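Local coordinates for protein probable Thioesterase (PDB 3HM0) that probably hydrolyses acyl thioesters such as acyl-CoA, as a hotdog-fold member of the thioesterase superfamily, at residues L90-R95 against V143-I148; F36-A41 against T112-I117. All coordinates share one frame; numbering follows the deposited sequence.

Contact 1. Residues L90-R95 against V143-I148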
loop_
_atom_site.group_PDB
_atom_site.type_symbol
_atom_site.label_atom_id
_atom_site.label_comp_id
_atom_site.label_asym_id
_atom_site.label_seq_id
_atom_site.Cartn_x
_atom_site.Cartn_y
_atom_site.Cartn_z
ATOM N N LEU A 90 1.373 14.484 18.855
ATOM C CA LEU A 90 0.168 14.940 18.177
ATOM C C LEU A 90 0.160 14.467 16.745
ATOM O O LEU A 90 1.197 14.462 16.099
ATOM C CB LEU A 90 0.045 16.478 18.239
ATOM C CG LEU A 90 -0.190 17.074 19.637
ATOM C CD1 LEU A 90 -0.004 18.595 19.657
ATOM C CD2 LEU A 90 -1.566 16.659 20.207
ATOM N N PHE A 91 -1.008 14.065 16.256
ATOM C CA PHE A 91 -1.127 13.519 14.912
ATOM C C PHE A 91 -2.350 14.088 14.248
ATOM O O PHE A 91 -3.381 14.252 14.876
ATOM C CB PHE A 91 -1.254 11.986 14.918
ATOM C CG PHE A 91 -0.147 11.260 15.648
ATOM C CD1 PHE A 91 1.002 10.850 14.973
ATOM C CD2 PHE A 91 -0.273 10.958 16.995
ATOM C CE1 PHE A 91 2.029 10.161 15.634
ATOM C CE2 PHE A 91 0.738 10.277 17.678
ATOM C CZ PHE A 91 1.898 9.874 16.994
ATOM N N PHE A 92 -2.230 14.399 12.965
ATOM C CA PHE A 92 -3.389 14.690 12.150
ATOM C C PHE A 92 -4.213 13.423 11.907
ATOM O O PHE A 92 -3.685 12.298 11.958
ATOM C CB PHE A 92 -2.969 15.318 10.843
ATOM C CG PHE A 92 -2.558 16.738 10.980
ATOM C CD1 PHE A 92 -3.398 17.665 11.589
ATOM C CD2 PHE A 92 -1.333 17.167 10.496
ATOM C CE1 PHE A 92 -3.023 18.994 11.707
ATOM C CE2 PHE A 92 -0.957 18.505 10.602
ATOM C CZ PHE A 92 -1.793 19.414 11.203
ATOM N N VAL A 93 -5.516 13.609 11.710
ATOM C CA VAL A 93 -6.413 12.500 11.415
ATOM C C VAL A 93 -7.460 12.999 10.447
ATOM O O VAL A 93 -8.033 14.084 10.628
ATOM C CB VAL A 93 -7.121 11.957 12.674
ATOM C CG1 VAL A 93 -8.040 10.777 12.322
ATOM C CG2 VAL A 93 -6.103 11.504 13.701
ATOM N N VAL A 94 -7.679 12.210 9.404
ATOM C CA VAL A 94 -8.793 12.425 8.511
ATOM C C VAL A 94 -10.068 12.011 9.235
ATOM O O VAL A 94 -10.200 10.882 9.724
ATOM C CB VAL A 94 -8.638 11.672 7.184
ATOM C CG1 VAL A 94 -9.718 12.111 6.219
ATOM C CG2 VAL A 94 -7.257 11.949 6.580
ATOM N N ARG A 95 -10.993 12.959 9.315
ATOM C CA ARG A 95 -12.274 12.717 9.939
ATOM C C ARG A 95 -13.350 12.381 8.914
ATOM O O ARG A 95 -14.139 11.448 9.094
ATOM C CB ARG A 95 -12.661 13.942 10.744
ATOM C CG ARG A 95 -12.048 13.960 12.108
ATOM C CD ARG A 95 -12.739 12.972 12.994
ATOM N NE ARG A 95 -11.946 12.788 14.196
ATOM C CZ ARG A 95 -11.232 11.703 14.458
ATOM N NH1 ARG A 95 -11.230 10.674 13.611
ATOM N NH2 ARG A 95 -10.540 11.648 15.583
ATOM N N VAL A 143 -11.798 17.336 2.333
ATOM C CA VAL A 143 -11.236 16.569 3.420
ATOM C C VAL A 143 -11.405 17.349 4.702
ATOM O O VAL A 143 -11.164 18.555 4.738
ATOM C CB VAL A 143 -9.739 16.303 3.190
ATOM C CG1 VAL A 143 -9.311 15.148 4.006
ATOM C CG2 VAL A 143 -9.455 16.006 1.720
ATOM N N GLU A 144 -11.813 16.658 5.755
ATOM C CA GLU A 144 -11.835 17.221 7.096
ATOM C C GLU A 144 -10.745 16.596 7.981
ATOM O O GLU A 144 -10.699 15.378 8.168
ATOM C CB GLU A 144 -13.214 17.000 7.728
ATOM C CG GLU A 144 -13.452 17.826 8.986
ATOM C CD GLU A 144 -14.733 17.455 9.707
ATOM O OE1 GLU A 144 -15.814 17.409 9.054
ATOM O OE2 GLU A 144 -14.643 17.209 10.937
ATOM N N ILE A 145 -9.898 17.443 8.558
ATOM C CA ILE A 145 -8.752 17.001 9.359
ATOM C C ILE A 145 -8.841 17.473 10.802
ATOM O O ILE A 145 -8.998 18.659 11.051
ATOM C CB ILE A 145 -7.440 17.569 8.774
ATOM C CG1 ILE A 145 -7.430 17.498 7.234
ATOM C CG2 ILE A 145 -6.232 16.906 9.405
ATOM C CD1 ILE A 145 -7.044 16.164 6.639
ATOM N N ALA A 146 -8.735 16.546 11.743
ATOM C CA ALA A 146 -8.602 16.867 13.161
ATOM C C ALA A 146 -7.180 16.583 13.671
ATOM O O ALA A 146 -6.358 15.953 12.974
ATOM C CB ALA A 146 -9.602 16.068 13.979
ATOM N N LEU A 147 -6.912 17.018 14.903
ATOM C CA LEU A 147 -5.607 16.874 15.547
ATOM C C LEU A 147 -5.774 16.085 16.833
ATOM O O LEU A 147 -6.548 16.487 17.695
ATOM C CB LEU A 147 -5.014 18.263 15.849
ATOM C CG LEU A 147 -3.585 18.294 16.422
ATOM C CD1 LEU A 147 -2.602 17.652 15.453
ATOM C CD2 LEU A 147 -3.121 19.721 16.805
ATOM N N ILE A 148 -5.085 14.960 16.976
ATOM C CA ILE A 148 -5.269 14.144 18.173
ATOM C C ILE A 148 -3.960 13.736 18.817
ATOM O O ILE A 148 -2.916 13.727 18.166
ATOM C CB ILE A 148 -6.085 12.861 17.896
ATOM C CG1 ILE A 148 -5.329 11.920 16.950
ATOM C CG2 ILE A 148 -7.469 13.193 17.381
ATOM C CD1 ILE A 148 -5.834 10.479 16.982
#
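V143 meets V94 methyl to methyl, CG1 to CG1 at 3.8 Å, the two side chains crossing at a slant. E144 O accepts R95 N at 2.7 Å in a nearly straight bond (N-H...O 171°), while E144 OE2 turns to a salt bridge with R124. I145 and V94 form an antiparallel non-hydrogen-bonded pair, and I145 lays CG2 obliquely against the F92 ring, 3.7 Å from F92 CD1. A146 exchanges two bonds with V93: A146 N to V93 O (2.8 Å) is straighter than the return bond to A146 O, where N-H...O is 144°. On the side-chain face of this pair, A146 CB touches R95 CG at 3.7 Å. R95 bends at chi2 (-74°), which folds its chain back along that face and places V93 CB of its own strand beneath one guanidinium face, near the rim. L147 CD1 comes within 4.0 Å of F92 CE1, the side chains meeting at a slant. I148 N bonds F91 O at 2.8 Å, and the I148 and V93 side chains cross at about a right angle, CG1 of I148 3.4 Å from CG2 of V93. Both faces are largely apolar but differently covered. F92, V94 and I145 pack on helix 58-72; beside V93, R95 hydrogen-bonds the second subunit through its backbone and NH1 (to F101 O), and F91 meets that subunit's F50 edge-to-face, consistent with a sheet continuing across a hotdog dimer.

Contact 2. Residues F36-A41 against T112-I117; sequences FHDFQA and TIKTRI
I113 N donates to F39 O at 2.7 Å, and F39 N returns a bond to I113 O at 3.0 Å, defining an antiparallel hydrogen-bonded pair. H37 and T115 repeat the pattern, with H37 N to T115 O at 2.8 Å. Between these pairs, on the face that also holds Q40 and T112, D38 and K114 run side by side. The lysine turns at chi3 (96°) and again at chi4, bringing NZ to the syn side of D38 OD1 at 3.2 Å, slightly out of the carboxylate plane, as a salt bridge. At the far end F36 lies against R116. With chi1 at 70°, CG between the backbone N and the carbonyl carbon, and the chain extended to NE, the aliphatic part of R116 runs over one ring face, CD 3.9 Å from the F36 ring centroid as a CH-pi contact. R116 CZ follows at 4.5 Å from that centroid, an off-centre cation-pi contact with ring and guanidinium planes 43° apart. R116 NH1 also bonds N34 O. H37 ND1 is hydrogen-bonded to D73 OD2, and T115 OG1 to Q129 NE2. Strand 37-42 is outermost in this chain's sheet; with D38 exposed, solvent screening would probably weaken its salt bridge, while R116 packs on F36 just before the strand.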
loop_
_atom_site.group_PDB
_atom_site.type_symbol
_atom_site.label_atom_id
_atom_site.label_comp_id
_atom_site.label_asym_id
_atom_site.label_seq_id
_atom_site.Cartn_x
_atom_site.Cartn_y
_atom_site.Cartn_z
ATOM N N PHE A 36 -3.857 28.047 -4.257
ATOM C CA PHE A 36 -3.660 26.596 -4.245
ATOM C C PHE A 36 -2.176 26.259 -4.300
ATOM O O PHE A 36 -1.490 26.653 -5.238
ATOM C CB PHE A 36 -4.339 25.950 -5.457
ATOM C CG PHE A 36 -5.784 25.650 -5.254
ATOM C CD1 PHE A 36 -6.192 24.745 -4.273
ATOM C CD2 PHE A 36 -6.750 26.256 -6.048
ATOM C CE1 PHE A 36 -7.552 24.458 -4.081
ATOM C CE2 PHE A 36 -8.116 25.972 -5.863
ATOM C CZ PHE A 36 -8.513 25.075 -4.879
ATOM N N HIS A 37 -1.677 25.522 -3.315
ATOM C CA HIS A 37 -0.306 25.034 -3.378
ATOM C C HIS A 37 -0.221 23.915 -4.394
ATOM O O HIS A 37 -1.105 23.065 -4.449
ATOM C CB HIS A 37 0.151 24.541 -2.016
ATOM C CG HIS A 37 0.335 25.635 -1.015
ATOM N ND1 HIS A 37 1.325 25.605 -0.054
ATOM C CD2 HIS A 37 -0.335 26.799 -0.828
ATOM C CE1 HIS A 37 1.251 26.697 0.688
ATOM N NE2 HIS A 37 0.254 27.440 0.237
ATOM N N ASP A 38 0.842 23.935 -5.195
ATOM C CA ASP A 38 1.058 22.961 -6.260
ATOM C C ASP A 38 2.162 21.972 -5.900
ATOM O O ASP A 38 3.258 22.367 -5.461
ATOM C CB ASP A 38 1.408 23.659 -7.589
ATOM C CG ASP A 38 0.180 24.190 -8.330
ATOM O OD1 ASP A 38 -0.877 24.413 -7.706
ATOM O OD2 ASP A 38 0.276 24.391 -9.560
ATOM N N PHE A 39 1.859 20.689 -6.102
ATOM C CA PHE A 39 2.833 19.620 -5.962
ATOM C C PHE A 39 2.692 18.526 -7.034
ATOM O O PHE A 39 1.588 18.070 -7.340
ATOM C CB PHE A 39 2.755 19.012 -4.566
ATOM C CG PHE A 39 3.947 18.188 -4.217
ATOM C CD1 PHE A 39 5.185 18.798 -3.991
ATOM C CD2 PHE A 39 3.854 16.795 -4.158
ATOM C CE1 PHE A 39 6.312 18.029 -3.700
ATOM C CE2 PHE A 39 4.980 16.015 -3.854
ATOM C CZ PHE A 39 6.208 16.632 -3.623
ATOM N N GLN A 40 3.818 18.101 -7.594
ATOM C CA GLN A 40 3.803 17.098 -8.645
ATOM C C GLN A 40 4.261 15.717 -8.158
ATOM O O GLN A 40 5.129 15.598 -7.292
ATOM C CB GLN A 40 4.661 17.541 -9.821
ATOM C CG GLN A 40 4.255 18.891 -10.427
ATOM C CD GLN A 40 4.604 19.010 -11.907
ATOM O OE1 GLN A 40 5.699 18.634 -12.347
ATOM N NE2 GLN A 40 3.665 19.519 -12.682
ATOM N N ALA A 41 3.653 14.680 -8.714
ATOM C CA ALA A 41 4.126 13.318 -8.521
ATOM C C ALA A 41 3.892 12.529 -9.791
ATOM O O ALA A 41 2.940 12.788 -10.530
ATOM C CB ALA A 41 3.441 12.645 -7.321
ATOM N N THR A 112 -0.347 16.893 -11.126
ATOM C CA THR A 112 -0.360 18.139 -10.368
ATOM C C THR A 112 -1.413 17.994 -9.271
ATOM O O THR A 112 -2.574 17.656 -9.554
ATOM C CB THR A 112 -0.718 19.331 -11.279
ATOM O OG1 THR A 112 0.154 19.338 -12.412
ATOM C CG2 THR A 112 -0.617 20.651 -10.545
ATOM N N ILE A 113 -0.985 18.205 -8.027
ATOM C CA ILE A 113 -1.852 18.091 -6.873
ATOM C C ILE A 113 -2.068 19.486 -6.286
ATOM O O ILE A 113 -1.113 20.155 -5.914
ATOM C CB ILE A 113 -1.258 17.140 -5.794
ATOM C CG1 ILE A 113 -0.874 15.784 -6.400
ATOM C CG2 ILE A 113 -2.247 16.942 -4.625
ATOM C CD1 ILE A 113 0.203 15.041 -5.609
ATOM N N LYS A 114 -3.327 19.915 -6.209
ATOM C CA LYS A 114 -3.660 21.248 -5.706
ATOM C C LYS A 114 -4.359 21.191 -4.352
ATOM O O LYS A 114 -5.357 20.500 -4.176
ATOM C CB LYS A 114 -4.468 22.036 -6.733
ATOM C CG LYS A 114 -3.687 22.253 -8.013
ATOM C CD LYS A 114 -4.555 22.583 -9.205
ATOM C CE LYS A 114 -4.639 24.083 -9.430
ATOM N NZ LYS A 114 -3.300 24.668 -9.806
ATOM N N THR A 115 -3.809 21.929 -3.395
ATOM C CA THR A 115 -4.252 21.851 -2.022
ATOM C C THR A 115 -4.335 23.254 -1.440
ATOM O O THR A 115 -3.441 24.082 -1.658
ATOM C CB THR A 115 -3.269 20.999 -1.190
ATOM O OG1 THR A 115 -3.111 19.709 -1.791
ATOM C CG2 THR A 115 -3.756 20.823 0.216
ATOM N N ARG A 116 -5.422 23.524 -0.729
ATOM C CA ARG A 116 -5.493 24.704 0.108
ATOM C C ARG A 116 -6.422 24.425 1.280
ATOM O O ARG A 116 -7.300 23.569 1.184
ATOM C CB ARG A 116 -5.967 25.918 -0.687
ATOM C CG ARG A 116 -7.431 25.860 -1.094
ATOM C CD ARG A 116 -7.879 27.187 -1.650
ATOM N NE ARG A 116 -9.201 27.145 -2.288
ATOM C CZ ARG A 116 -9.816 28.218 -2.788
ATOM N NH1 ARG A 116 -9.237 29.414 -2.726
ATOM N NH2 ARG A 116 -11.008 28.104 -3.354
ATOM N N ILE A 117 -6.205 25.122 2.392
ATOM C CA ILE A 117 -7.145 25.106 3.490
ATOM C C ILE A 117 -8.303 25.994 3.050
ATOM O O ILE A 117 -8.097 27.004 2.368
ATOM C CB ILE A 117 -6.503 25.597 4.805
ATOM C CG1 ILE A 117 -5.631 24.494 5.406
ATOM C CG2 ILE A 117 -7.574 25.974 5.840
ATOM C CD1 ILE A 117 -4.749 24.952 6.551
#

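Overall arrangement
Contacts 1 and 2 are the two end pairings of one antiparallel sheet, ordered 37-42, 110-120, 124-133, 136-149, 90-101. Their centres lie 19 Å apart, on opposite sides of the chain's centre, and their nearest atoms are about 7 Å apart without touching. Strand 124-133 bridges them, bonding through its backbone to both 112-117 and 143-148. Helix 58-72 reaches both contacts, as expected of a hotdog fold in which the sheet wraps a long helix. The two outermost strands face different neighbours: 90-101 is hydrogen-bonded to the second subunit, whereas 37-42 packs, through F39, on Y44 of the third. Hotdog thioesterases generally place active sites at subunit interfaces; these two contacts do not settle where the site lies in this chain.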